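Local coordinates for protein dihydrodipicolinate synthase (Rhodopseudomonas palustris, PDB 3DZ1) that probably acts as a 4-hydroxy-tetrahydrodipicolinate synthase, a pyruvate-using lyase of the DapA family built on a TIM barrel, at residues T47-L52 and P56-A61; Q119-F124 and P152-Q157; L205-E210 and G236-A241. All coordinates share one frame; numbering follows the deposited sequence.

From the N terminus, interaction 1 comes first: it closes a short loop of three residues between the end of strand 45-48 and the approach to helix 60-73. Interaction 2 opens later, bridging 27 residues to lay helix 117-131 beside helix 152-161 on the outside of the barrel. Interaction 3 follows, spanning 25 residues to join helix 205-211 to the start of helix 238-255. The three contacts are in series, so none nests in or crosses another, and none touches its neighbours: nearest atoms lie about 12 to 14 Å apart. Interactions 1 and 3 sit on opposite sides of the chain's centre.

Interaction 1 of 3, residues T47-L52 and P56-A61; sequences TVLGIL and PKLDAA
Apolar packing inside a single β-α connection makes this contact: residues 47-52 carry the chain from strand 45-48 into a turn and are met by residues 56-61 on their way into helix 60-73. The segments meet side chain to side chain in two places. At the outer one, I51 lays its CD1 against the ring of P56, 3.6 Å from P56 CG, the two side chains crossing at about a right angle. I51 starts away from P56, but with CG1 beside the backbone N (chi1 -60°) and a second bend at chi2 -57°, the terminal methyl folds back to the proline. P56 also sets its CD 3.8 Å from G50 O, and it packs on P86 of the second subunit. The inner touch is looser and buried: L49 CD2 meets L58 CD1 at 4.1 Å, again crosswise, while L49 also rests on V66 and A67 of helix 60-73. G50, between L49 and I51, has a positive phi of 67°, which favours glycine. Beyond L58, D59 is the N-cap of the helix, its OD1 accepting from E62 N. This is the loop from strand 45-48 to helix 60-73, part of a β-α-β unit of the TIM barrel.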
loop_
_atom_site.group_PDB
_atom_site.type_symbol
_atom_site.label_atom_id
_atom_site.label_comp_id
_atom_site.label_asym_id
_atom_site.label_seq_id
_atom_site.Cartn_x
_atom_site.Cartn_y
_atom_site.Cartn_z
ATOM N N THR A 47 1.042 27.358 11.111
ATOM C CA THR A 47 1.898 26.205 10.858
ATOM C C THR A 47 2.456 26.410 9.454
ATOM O O THR A 47 1.710 26.725 8.525
ATOM C CB THR A 47 1.095 24.895 10.956
ATOM O OG1 THR A 47 0.590 24.762 12.292
ATOM C CG2 THR A 47 1.985 23.688 10.642
ATOM N N VAL A 48 3.769 26.258 9.304
ATOM C CA VAL A 48 4.400 26.482 8.011
ATOM C C VAL A 48 5.190 25.296 7.471
ATOM O O VAL A 48 5.522 24.364 8.205
ATOM C CB VAL A 48 5.340 27.711 8.064
ATOM C CG1 VAL A 48 4.552 28.944 8.456
ATOM C CG2 VAL A 48 6.462 27.473 9.055
ATOM N N LEU A 49 5.490 25.360 6.176
ATOM C CA LEU A 49 6.229 24.317 5.476
ATOM C C LEU A 49 5.423 23.027 5.416
ATOM O O LEU A 49 4.195 23.065 5.353
ATOM C CB LEU A 49 7.594 24.083 6.137
ATOM C CG LEU A 49 8.521 25.309 6.079
ATOM C CD1 LEU A 49 9.880 24.966 6.660
ATOM C CD2 LEU A 49 8.665 25.766 4.635
ATOM N N GLY A 50 6.099 21.886 5.434
ATOM C CA GLY A 50 5.382 20.629 5.344
ATOM C C GLY A 50 4.741 20.479 3.971
ATOM O O GLY A 50 4.958 21.305 3.081
ATOM N N ILE A 51 3.945 19.429 3.798
ATOM C CA ILE A 51 3.276 19.165 2.527
ATOM C C ILE A 51 2.396 20.308 2.026
ATOM O O ILE A 51 2.517 20.731 0.872
ATOM C CB ILE A 51 2.405 17.893 2.615
ATOM C CG1 ILE A 51 3.280 16.690 2.965
ATOM C CG2 ILE A 51 1.678 17.663 1.301
ATOM C CD1 ILE A 51 4.419 16.457 1.995
ATOM N N LEU A 52 1.513 20.807 2.884
ATOM C CA LEU A 52 0.618 21.888 2.491
ATOM C C LEU A 52 1.350 23.162 2.094
ATOM O O LEU A 52 0.811 23.988 1.353
ATOM C CB LEU A 52 -0.389 22.179 3.606
ATOM C CG LEU A 52 -1.402 21.057 3.875
ATOM C CD1 LEU A 52 -2.435 21.536 4.882
ATOM C CD2 LEU A 52 -2.092 20.653 2.586
ATOM N N PRO A 56 8.282 19.999 0.077
ATOM C CA PRO A 56 9.051 19.056 -0.741
ATOM C C PRO A 56 9.522 19.671 -2.060
ATOM O O PRO A 56 10.436 19.147 -2.698
ATOM C CB PRO A 56 8.069 17.910 -0.955
ATOM C CG PRO A 56 7.273 17.922 0.313
ATOM C CD PRO A 56 7.008 19.396 0.510
ATOM N N LYS A 57 8.903 20.785 -2.453
ATOM C CA LYS A 57 9.233 21.474 -3.703
ATOM C C LYS A 57 10.248 22.604 -3.534
ATOM O O LYS A 57 10.579 23.298 -4.498
ATOM C CB LYS A 57 7.962 22.049 -4.338
ATOM C CG LYS A 57 6.843 21.041 -4.532
ATOM C CD LYS A 57 5.623 21.708 -5.152
ATOM C CE LYS A 57 4.459 20.745 -5.275
ATOM N NZ LYS A 57 3.243 21.422 -5.805
ATOM N N LEU A 58 10.731 22.788 -2.309
ATOM C CA LEU A 58 11.706 23.830 -2.002
ATOM C C LEU A 58 13.051 23.180 -1.683
ATOM O O LEU A 58 13.103 22.006 -1.314
ATOM C CB LEU A 58 11.246 24.622 -0.777
ATOM C CG LEU A 58 9.848 25.239 -0.788
ATOM C CD1 LEU A 58 9.518 25.752 0.605
ATOM C CD2 LEU A 58 9.778 26.364 -1.809
ATOM N N ASP A 59 14.140 23.927 -1.840
ATOM C CA ASP A 59 15.447 23.380 -1.492
ATOM C C ASP A 59 15.688 23.771 -0.030
ATOM O O ASP A 59 14.976 24.616 0.518
ATOM C CB ASP A 59 16.549 23.932 -2.408
ATOM C CG ASP A 59 16.783 25.417 -2.226
ATOM O OD1 ASP A 59 16.996 25.859 -1.079
ATOM O OD2 ASP A 59 16.773 26.145 -3.241
ATOM N N ALA A 60 16.677 23.153 0.603
ATOM C CA ALA A 60 16.979 23.428 2.007
ATOM C C ALA A 60 17.007 24.912 2.380
ATOM O O ALA A 60 16.343 25.330 3.331
ATOM C CB ALA A 60 18.305 22.772 2.388
ATOM N N ALA A 61 17.770 25.705 1.634
ATOM C CA ALA A 61 17.886 27.139 1.907
ATOM C C ALA A 61 16.552 27.880 1.815
ATOM O O ALA A 61 16.275 28.780 2.610
ATOM C CB ALA A 61 18.894 27.768 0.952
#

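Interaction 2 of 3, residues Q119-F124 and P152-Q157; sequences QITTYF and PKVIRQ
I120 and V154 form the close-packed half of this contact between two outer helices of the TIM barrel, 117-131 and 152-161. The helices run nearly parallel, their short segments 10.0 Å apart at closest approach and inclined by 23°. On the buried side, I120 and V154 both point toward the opposite helix, and their side chains cross at about a right angle. The branch methyl CG2 of I120 does the touching, 3.8 Å from V154 CG1. V154 CG1 stands anti to the backbone N (chi1 161°), which turns it toward I120. I120 also leans on V148 and on I158, one turn further along the second helix from V154, so the methyl pair belongs to a wider apolar layer.

Toward solvent, at Q157, the packing changes character. T121, itself buried, offers its methyl and not its hydroxyl: OG1 is turned back to D117 O in its own helix, a hydrogen bond that fixes the rotation of the side chain. CG2 is thereby left facing the second helix, but it stays 4.5 Å from V154 CG1. Q157 comes in from its exposed position, its chain extended beyond CG and crossing T121 at about a right angle. The aliphatic CG and the amide end of Q157 both run past the threonine methyl, so a polar group lies against a methyl, with no hydrogen bond between them. The shortest approach is T121 CG2 to Q157 OE1, at 3.4 Å.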
loop_
_atom_site.group_PDB
_atom_site.type_symbol
_atom_site.label_atom_id
_atom_site.label_comp_id
_atom_site.label_asym_id
_atom_site.label_seq_id
_atom_site.Cartn_x
_atom_site.Cartn_y
_atom_site.Cartn_z
ATOM N N GLN A 119 7.295 -0.175 15.845
ATOM C CA GLN A 119 8.016 0.687 14.914
ATOM C C GLN A 119 7.620 2.148 15.097
ATOM O O GLN A 119 8.450 3.044 14.973
ATOM C CB GLN A 119 7.734 0.272 13.471
ATOM C CG GLN A 119 8.218 -1.117 13.115
ATOM C CD GLN A 119 7.779 -1.539 11.727
ATOM O OE1 GLN A 119 6.626 -1.339 11.344
ATOM N NE2 GLN A 119 8.694 -2.139 10.969
ATOM N N ILE A 120 6.343 2.383 15.374
ATOM C CA ILE A 120 5.850 3.744 15.565
ATOM C C ILE A 120 6.452 4.412 16.797
ATOM O O ILE A 120 7.008 5.506 16.704
ATOM C CB ILE A 120 4.301 3.766 15.667
ATOM C CG1 ILE A 120 3.700 3.306 14.337
ATOM C CG2 ILE A 120 3.803 5.182 15.988
ATOM C CD1 ILE A 120 2.202 3.095 14.372
ATOM N N THR A 121 6.366 3.760 17.954
ATOM C CA THR A 121 6.914 4.362 19.163
ATOM C C THR A 121 8.426 4.522 19.069
ATOM O O THR A 121 8.982 5.515 19.538
ATOM C CB THR A 121 6.547 3.550 20.426
ATOM O OG1 THR A 121 6.946 2.186 20.261
ATOM C CG2 THR A 121 5.051 3.611 20.669
ATOM N N THR A 122 9.098 3.558 18.448
ATOM C CA THR A 122 10.542 3.651 18.304
ATOM C C THR A 122 10.932 4.839 17.431
ATOM O O THR A 122 11.861 5.575 17.760
ATOM C CB THR A 122 11.132 2.366 17.696
ATOM O OG1 THR A 122 11.081 1.323 18.673
ATOM C CG2 THR A 122 12.586 2.584 17.260
ATOM N N TYR A 123 10.224 5.025 16.321
ATOM C CA TYR A 123 10.536 6.127 15.423
ATOM C C TYR A 123 10.521 7.471 16.141
ATOM O O TYR A 123 11.450 8.271 16.012
ATOM C CB TYR A 123 9.545 6.195 14.261
ATOM C CG TYR A 123 9.819 7.381 13.372
ATOM C CD1 TYR A 123 10.883 7.365 12.473
ATOM C CD2 TYR A 123 9.081 8.558 13.499
ATOM C CE1 TYR A 123 11.214 8.494 11.726
ATOM C CE2 TYR A 123 9.405 9.696 12.757
ATOM C CZ TYR A 123 10.473 9.656 11.875
ATOM O OH TYR A 123 10.817 10.777 11.154
ATOM N N PHE A 124 9.459 7.725 16.892
ATOM C CA PHE A 124 9.355 8.993 17.584
ATOM C C PHE A 124 10.379 9.197 18.688
ATOM O O PHE A 124 10.763 10.330 18.965
ATOM C CB PHE A 124 7.918 9.198 18.063
ATOM C CG PHE A 124 6.983 9.544 16.939
ATOM C CD1 PHE A 124 7.114 10.757 16.270
ATOM C CD2 PHE A 124 6.045 8.627 16.480
ATOM C CE1 PHE A 124 6.334 11.051 15.157
ATOM C CE2 PHE A 124 5.259 8.909 15.368
ATOM C CZ PHE A 124 5.406 10.124 14.705
ATOM N N PRO A 152 -5.229 5.160 20.078
ATOM C CA PRO A 152 -5.136 6.113 21.184
ATOM C C PRO A 152 -4.050 5.698 22.174
ATOM O O PRO A 152 -3.330 6.542 22.692
ATOM C CB PRO A 152 -6.533 6.064 21.787
ATOM C CG PRO A 152 -7.389 5.895 20.571
ATOM C CD PRO A 152 -6.635 4.833 19.786
ATOM N N LYS A 153 -3.932 4.395 22.425
ATOM C CA LYS A 153 -2.915 3.884 23.347
ATOM C C LYS A 153 -1.508 4.134 22.813
ATOM O O LYS A 153 -0.581 4.417 23.582
ATOM C CB LYS A 153 -3.114 2.382 23.595
ATOM C CG LYS A 153 -4.370 2.053 24.389
ATOM C CD LYS A 153 -4.497 0.562 24.660
ATOM C CE LYS A 153 -5.717 0.276 25.531
ATOM N NZ LYS A 153 -5.880 -1.181 25.822
ATOM N N VAL A 154 -1.340 4.018 21.499
ATOM C CA VAL A 154 -0.036 4.257 20.886
ATOM C C VAL A 154 0.286 5.742 21.010
ATOM O O VAL A 154 1.421 6.127 21.302
ATOM C CB VAL A 154 -0.016 3.837 19.389
ATOM C CG1 VAL A 154 1.147 4.512 18.664
ATOM C CG2 VAL A 154 0.131 2.326 19.278
ATOM N N ILE A 155 -0.720 6.579 20.782
ATOM C CA ILE A 155 -0.531 8.014 20.895
ATOM C C ILE A 155 -0.134 8.341 22.331
ATOM O O ILE A 155 0.810 9.095 22.560
ATOM C CB ILE A 155 -1.819 8.777 20.527
ATOM C CG1 ILE A 155 -2.076 8.647 19.022
ATOM C CG2 ILE A 155 -1.699 10.251 20.940
ATOM C CD1 ILE A 155 -3.408 9.202 18.567
ATOM N N ARG A 156 -0.851 7.761 23.292
ATOM C CA ARG A 156 -0.558 8.000 24.702
ATOM C C ARG A 156 0.887 7.641 25.038
ATOM O O ARG A 156 1.571 8.378 25.756
ATOM C CB ARG A 156 -1.506 7.193 25.594
ATOM C CG ARG A 156 -1.170 7.287 27.082
ATOM C CD ARG A 156 -2.184 6.541 27.934
ATOM N NE ARG A 156 -2.204 5.114 27.634
ATOM C CZ ARG A 156 -3.070 4.252 28.158
ATOM N NH1 ARG A 156 -3.993 4.671 29.012
ATOM N NH2 ARG A 156 -3.012 2.970 27.822
ATOM N N GLN A 157 1.348 6.508 24.518
ATOM C CA GLN A 157 2.714 6.062 24.753
ATOM C C GLN A 157 3.728 7.036 24.158
ATOM O O GLN A 157 4.717 7.386 24.805
ATOM C CB GLN A 157 2.914 4.665 24.161
ATOM C CG GLN A 157 4.336 4.138 24.250
ATOM C CD GLN A 157 4.389 2.626 24.131
ATOM O OE1 GLN A 157 3.633 2.027 23.362
ATOM N NE2 GLN A 157 5.287 2.003 24.885
#

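Interaction 3 of 3, residues L205-E210 and G236-A241; sequences LDFEME and GQRDLA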
loop_
_atom_site.group_PDB
_atom_site.type_symbol
_atom_site.label_atom_id
_atom_site.label_comp_id
_atom_site.label_asym_id
_atom_site.label_seq_id
_atom_site.Cartn_x
_atom_site.Cartn_y
_atom_site.Cartn_z
ATOM N N LEU A 205 -14.868 19.311 12.072
ATOM C CA LEU A 205 -14.624 20.291 13.128
ATOM C C LEU A 205 -15.817 20.544 14.047
ATOM O O LEU A 205 -15.650 20.743 15.257
ATOM C CB LEU A 205 -14.163 21.621 12.526
ATOM C CG LEU A 205 -13.718 22.650 13.570
ATOM C CD1 LEU A 205 -12.569 22.083 14.398
ATOM C CD2 LEU A 205 -13.297 23.936 12.875
ATOM N N ASP A 206 -17.020 20.537 13.481
ATOM C CA ASP A 206 -18.208 20.794 14.277
ATOM C C ASP A 206 -18.340 19.826 15.445
ATOM O O ASP A 206 -18.546 20.246 16.586
ATOM C CB ASP A 206 -19.465 20.775 13.389
ATOM C CG ASP A 206 -19.665 19.462 12.652
ATOM O OD1 ASP A 206 -18.682 18.741 12.383
ATOM O OD2 ASP A 206 -20.827 19.157 12.312
ATOM N N PHE A 207 -18.190 18.535 15.175
ATOM C CA PHE A 207 -18.307 17.543 16.233
ATOM C C PHE A 207 -17.006 17.338 16.999
ATOM O O PHE A 207 -17.024 16.944 18.161
ATOM C CB PHE A 207 -18.816 16.220 15.651
ATOM C CG PHE A 207 -20.274 16.254 15.275
ATOM C CD1 PHE A 207 -21.253 16.413 16.254
ATOM C CD2 PHE A 207 -20.672 16.155 13.945
ATOM C CE1 PHE A 207 -22.604 16.476 15.914
ATOM C CE2 PHE A 207 -22.020 16.216 13.595
ATOM C CZ PHE A 207 -22.988 16.377 14.583
ATOM N N GLU A 208 -15.876 17.616 16.358
ATOM C CA GLU A 208 -14.596 17.461 17.030
ATOM C C GLU A 208 -14.520 18.406 18.226
ATOM O O GLU A 208 -13.967 18.056 19.266
ATOM C CB GLU A 208 -13.448 17.724 16.053
ATOM C CG GLU A 208 -13.191 16.553 15.116
ATOM C CD GLU A 208 -12.369 16.935 13.908
ATOM O OE1 GLU A 208 -11.815 16.020 13.261
ATOM O OE2 GLU A 208 -12.285 18.143 13.604
HETATM N N MSE A 209 -15.089 19.597 18.081
HETATM C CA MSE A 209 -15.086 20.554 19.178
HETATM C C MSE A 209 -15.951 20.009 20.311
HETATM O O MSE A 209 -15.598 20.131 21.487
HETATM C CB MSE A 209 -15.621 21.915 18.723
HETATM C CG MSE A 209 -14.706 22.668 17.759
HETATM SE SE MSE A 209 -12.847 22.807 18.340
HETATM C CE MSE A 209 -13.119 23.745 20.021
ATOM N N GLU A 210 -17.079 19.396 19.958
ATOM C CA GLU A 210 -17.973 18.835 20.968
ATOM C C GLU A 210 -17.305 17.685 21.727
ATOM O O GLU A 210 -17.541 17.495 22.926
ATOM C CB GLU A 210 -19.275 18.355 20.314
ATOM C CG GLU A 210 -20.032 19.464 19.588
ATOM C CD GLU A 210 -21.399 19.033 19.087
ATOM O OE1 GLU A 210 -21.738 17.837 19.214
ATOM O OE2 GLU A 210 -22.133 19.897 18.559
ATOM N N GLY A 236 -20.625 26.850 23.819
ATOM C CA GLY A 236 -21.785 25.995 23.987
ATOM C C GLY A 236 -22.973 26.363 23.111
ATOM O O GLY A 236 -24.072 25.843 23.299
ATOM N N GLN A 237 -22.755 27.265 22.160
ATOM C CA GLN A 237 -23.806 27.689 21.243
ATOM C C GLN A 237 -23.848 26.690 20.090
ATOM O O GLN A 237 -23.452 27.006 18.963
ATOM C CB GLN A 237 -23.500 29.090 20.708
ATOM C CG GLN A 237 -23.670 30.209 21.726
ATOM C CD GLN A 237 -25.094 30.290 22.261
ATOM O OE1 GLN A 237 -26.054 30.020 21.539
ATOM N NE2 GLN A 237 -25.237 30.678 23.522
ATOM N N ARG A 238 -24.339 25.489 20.382
ATOM C CA ARG A 238 -24.404 24.411 19.403
ATOM C C ARG A 238 -25.060 24.751 18.066
ATOM O O ARG A 238 -24.480 24.501 17.010
ATOM C CB ARG A 238 -25.103 23.186 20.005
ATOM C CG ARG A 238 -24.711 21.883 19.306
ATOM C CD ARG A 238 -25.466 20.668 19.834
ATOM N NE ARG A 238 -24.841 19.428 19.377
ATOM C CZ ARG A 238 -25.371 18.217 19.522
ATOM N NH1 ARG A 238 -26.550 18.067 20.109
ATOM N NH2 ARG A 238 -24.712 17.149 19.088
ATOM N N ASP A 239 -26.268 25.304 18.103
ATOM C CA ASP A 239 -26.960 25.634 16.863
ATOM C C ASP A 239 -26.220 26.684 16.052
ATOM O O ASP A 239 -26.095 26.549 14.842
ATOM C CB ASP A 239 -28.392 26.106 17.138
ATOM C CG ASP A 239 -29.278 24.999 17.694
ATOM O OD1 ASP A 239 -28.918 23.813 17.543
ATOM O OD2 ASP A 239 -30.343 25.311 18.274
ATOM N N LEU A 240 -25.730 27.730 16.709
ATOM C CA LEU A 240 -25.008 28.779 15.998
ATOM C C LEU A 240 -23.731 28.223 15.381
ATOM O O LEU A 240 -23.396 28.532 14.235
ATOM C CB LEU A 240 -24.660 29.937 16.941
ATOM C CG LEU A 240 -25.850 30.702 17.522
ATOM C CD1 LEU A 240 -25.349 31.866 18.365
ATOM C CD2 LEU A 240 -26.729 31.208 16.396
ATOM N N ALA A 241 -23.022 27.407 16.151
ATOM C CA ALA A 241 -21.784 26.804 15.682
ATOM C C ALA A 241 -22.050 25.937 14.456
ATOM O O ALA A 241 -21.370 26.067 13.438
ATOM C CB ALA A 241 -21.153 25.969 16.790
#
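E210 and R238 cross at about a right angle, and the arginine grips the carboxylate side-on, one nitrogen to each oxygen. R238 NE gives the straighter bond, 2.9 Å to E210 OE2 at 162°; the oxygen lies close to the guanidinium plane, while NE comes from above the carboxylate plane. R238 NH2 reaches E210 OE1 on its syn side at 3.1 Å, but the bond is bent (139°). The unequal bonds go with planes turned 53° against each other, so the two-nitrogen grip is twisted, not coplanar. R238 gets there by stretching out: CG lies anti to the backbone N and the chain runs extended to NE. Its NH2 also stands at the edge of the F207 ring, 3.9 Å from F207 CE1, with the planes nearly perpendicular. E210 OE2 has a second partner in H242, and R238 NH2 a second one in E293 of the fourth subunit, whose Y297 adds a cation-pi contact. A leucine here would probably cost E210 both arginine bonds and take from E293 of the fourth subunit its salt bridge to this side chain. The arrangement is a bidentate salt bridge joining outer helices 205-211 and 238-255 of the barrel fold at a subunit interface.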